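Local coordinates for aluminum resistance protein (Clostridium novyi, PDB 3I16) that is probably a pyridoxal-5'-phosphate-dependent carbon-sulfur lyase of the methionine gamma-lyase family, named for a role in aluminum resistance, at residues A235-G240 against D262-T267. Residues are numbered along the deposited sequence; the frame is centred on the assembly and turned at random.
Sequences ADLIAG and DCIEKT. With EDO (1,2-ethanediol), chain O.
L237, at the start of strand 237-241, faces C263 of helix 261-271 with their CA atoms 6.6 Å apart, the strand and helix segments running 45° from each other with axes 9.5 Å apart at closest. L237 does most of the work. Its CG lies anti to the backbone N (chi1 -178°). Both methyls border CB of C263, CD2 at 4.0 Å; CD1 goes on to meet CD1 of I264 at 3.5 Å, and CD2 lies 3.9 Å from OG1 of T267. The C263 sulfur instead lies near D236: SG of C263 is 4.3 Å from O of D236. The sheet order and family are those of the large domain of fold-type I PLP enzymes; here strand 237-241 lies antiparallel to strand 255-259, whose L257 touches L237, I264 and T267. Helix 100-111 packs on L237 and T267 as well, through N111 among others. The T267 hydroxyl is satisfied within its own helix, OG1 donating to O of C263 at 2.9 Å, while T267 N reaches the same oxygen from the opposite face of the carbonyl plane. Just before the strand, OD2 of D236 turns to K207, in a salt bridge, and to the backbone N of C215.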
ATOM      1  N   ALA B 235      -2.035  33.018 -16.428  1.00 13.05           N
ATOM      2  CA  ALA B 235      -1.062  32.621 -15.419  1.00 12.88           C
ATOM      3  C   ALA B 235      -0.039  31.719 -16.094  1.00 16.10           C
ATOM      4  O   ALA B 235      -0.413  30.833 -16.852  1.00 15.60           O
ATOM      5  CB  ALA B 235      -1.748  31.866 -14.262  1.00 14.19           C
ATOM      6  N   ASP B 236       1.242  31.942 -15.817  1.00 15.87           N
ATOM      7  CA  ASP B 236       2.303  31.109 -16.360  1.00 14.38           C
ATOM      8  C   ASP B 236       2.475  29.846 -15.537  1.00 14.11           C
ATOM      9  O   ASP B 236       2.985  28.833 -16.022  1.00 12.88           O
ATOM     10  CB  ASP B 236       3.630  31.891 -16.357  1.00 13.59           C
ATOM     11  CG  ASP B 236       3.575  33.126 -17.244  1.00 16.48           C
ATOM     12  OD1 ASP B 236       3.560  32.970 -18.470  1.00 17.11           O
ATOM     13  OD2 ASP B 236       3.549  34.254 -16.726  1.00 17.73           O
ATOM     14  N   LEU B 237       2.087  29.920 -14.275  1.00 15.14           N
ATOM     15  CA  LEU B 237       2.296  28.810 -13.354  1.00 13.85           C
ATOM     16  C   LEU B 237       1.369  28.981 -12.170  1.00 13.88           C
ATOM     17  O   LEU B 237       1.157  30.101 -11.695  1.00 12.19           O
ATOM     18  CB  LEU B 237       3.752  28.804 -12.871  1.00 12.68           C
ATOM     19  CG  LEU B 237       4.253  27.704 -11.927  1.00 16.62           C
ATOM     20  CD1 LEU B 237       4.255  26.339 -12.597  1.00 10.23           C
ATOM     21  CD2 LEU B 237       5.688  28.008 -11.417  1.00 12.10           C
ATOM     22  N   ILE B 238       0.827  27.859 -11.702  1.00 13.89           N
ATOM     23  CA  ILE B 238      -0.029  27.824 -10.535  1.00 14.25           C
ATOM     24  C   ILE B 238       0.423  26.654  -9.721  1.00 14.14           C
ATOM     25  O   ILE B 238       1.047  25.746 -10.253  1.00 11.28           O
ATOM     26  CB  ILE B 238      -1.544  27.657 -10.863  1.00 14.65           C
ATOM     27  CG1 ILE B 238      -1.842  26.331 -11.593  1.00 16.23           C
ATOM     28  CG2 ILE B 238      -2.047  28.843 -11.678  1.00 17.29           C
ATOM     29  CD1 ILE B 238      -3.341  26.094 -11.794  1.00 12.16           C
ATOM     30  N   ALA B 239       0.100  26.673  -8.431  1.00 13.77           N
ATOM     31  CA  ALA B 239       0.443  25.584  -7.542  1.00 12.91           C
ATOM     32  C   ALA B 239      -0.640  25.397  -6.523  1.00 13.91           C
ATOM     33  O   ALA B 239      -1.341  26.368  -6.187  1.00 13.76           O
ATOM     34  CB  ALA B 239       1.781  25.862  -6.825  1.00 11.60           C
ATOM     35  N   GLY B 240      -0.740  24.172  -6.014  1.00 12.31           N
ATOM     36  CA  GLY B 240      -1.677  23.830  -4.951  1.00 14.22           C
ATOM     37  C   GLY B 240      -1.398  22.505  -4.253  1.00 14.67           C
ATOM     38  O   GLY B 240      -0.497  21.752  -4.629  1.00 15.50           O
ATOM     39  N   ASP B 262       8.669  25.348 -19.401  1.00 14.55           N
ATOM     40  CA  ASP B 262       9.880  25.902 -18.783  1.00 15.54           C
ATOM     41  C   ASP B 262       9.689  26.118 -17.260  1.00 15.48           C
ATOM     42  O   ASP B 262      10.548  25.747 -16.481  1.00 15.92           O
ATOM     43  CB  ASP B 262      10.275  27.219 -19.447  1.00 16.99           C
ATOM     44  CG  ASP B 262      11.635  27.687 -19.015  1.00 21.55           C
ATOM     45  OD1 ASP B 262      12.610  26.932 -19.229  1.00 24.60           O
ATOM     46  OD2 ASP B 262      11.734  28.810 -18.480  1.00 27.44           O
ATOM     47  N   CYS B 263       8.573  26.712 -16.840  1.00 14.74           N
ATOM     48  CA  CYS B 263       8.314  26.912 -15.394  1.00 13.38           C
ATOM     49  C   CYS B 263       8.150  25.598 -14.630  1.00 12.68           C
ATOM     50  O   CYS B 263       8.578  25.495 -13.486  1.00 13.09           O
ATOM     51  CB  CYS B 263       7.072  27.764 -15.150  1.00 12.78           C
ATOM     52  SG  CYS B 263       7.223  29.490 -15.689  1.00 18.20           S
ATOM     53  N   ILE B 264       7.543  24.596 -15.265  1.00 14.12           N
ATOM     54  CA  ILE B 264       7.324  23.301 -14.623  1.00 12.53           C
ATOM     55  C   ILE B 264       8.649  22.562 -14.521  1.00 13.47           C
ATOM     56  O   ILE B 264       8.959  22.006 -13.462  1.00 12.05           O
ATOM     57  CB  ILE B 264       6.253  22.480 -15.351  1.00 14.02           C
ATOM     58  CG1 ILE B 264       4.857  23.118 -15.134  1.00 11.96           C
ATOM     59  CG2 ILE B 264       6.254  21.037 -14.865  1.00 12.66           C
ATOM     60  CD1 ILE B 264       4.256  22.971 -13.709  1.00 10.92           C
ATOM     61  N   GLU B 265       9.451  22.575 -15.593  1.00 13.04           N
ATOM     62  CA  GLU B 265      10.761  21.932 -15.517  1.00 13.05           C
ATOM     63  C   GLU B 265      11.621  22.548 -14.420  1.00 12.67           C
ATOM     64  O   GLU B 265      12.207  21.813 -13.613  1.00 12.28           O
ATOM     65  CB  GLU B 265      11.492  21.937 -16.861  1.00 13.55           C
ATOM     66  CG  GLU B 265      10.915  20.909 -17.825  1.00 16.77           C
ATOM     67  CD  GLU B 265      11.478  21.020 -19.226  1.00 21.02           C
ATOM     68  OE1 GLU B 265      12.259  21.951 -19.475  1.00 23.55           O
ATOM     69  OE2 GLU B 265      11.102  20.194 -20.086  1.00 29.23           O
ATOM     70  N   LYS B 266      11.684  23.879 -14.383  1.00 12.33           N
ATOM     71  CA  LYS B 266      12.471  24.577 -13.360  1.00 14.33           C
ATOM     72  C   LYS B 266      12.005  24.244 -11.928  1.00 13.76           C
ATOM     73  O   LYS B 266      12.832  24.133 -11.026  1.00 12.44           O
ATOM     74  CB  LYS B 266      12.454  26.087 -13.588  1.00 12.51           C
ATOM     75  CG  LYS B 266      13.322  26.534 -14.746  1.00 14.87           C
ATOM     76  CD  LYS B 266      13.290  28.046 -14.850  1.00 26.03           C
ATOM     77  CE  LYS B 266      14.114  28.586 -15.998  1.00 26.78           C
ATOM     78  NZ  LYS B 266      13.860  30.075 -16.118  1.00 24.49           N
ATOM     79  N   THR B 267      10.691  24.140 -11.718  1.00 13.21           N
ATOM     80  CA  THR B 267      10.168  23.725 -10.417  1.00 13.22           C
ATOM     81  C   THR B 267      10.630  22.291 -10.086  1.00 12.94           C
ATOM     82  O   THR B 267      11.079  22.034  -8.964  1.00  9.85           O
ATOM     83  CB  THR B 267       8.629  23.768 -10.368  1.00 14.64           C
ATOM     84  OG1 THR B 267       8.175  25.087 -10.681  1.00  9.97           O
ATOM     85  CG2 THR B 267       8.133  23.370  -8.971  1.00  8.72           C
TER
HETATM   86  C1  EDO O 432      15.596  25.132 -17.332  1.00 50.01           C
HETATM   87  O1  EDO O 432      16.591  24.535 -18.164  1.00 50.25           O
HETATM   88  C2  EDO O 432      14.268  24.407 -17.507  1.00 51.24           C
HETATM   89  O2  EDO O 432      14.364  23.397 -18.515  1.00 50.90           O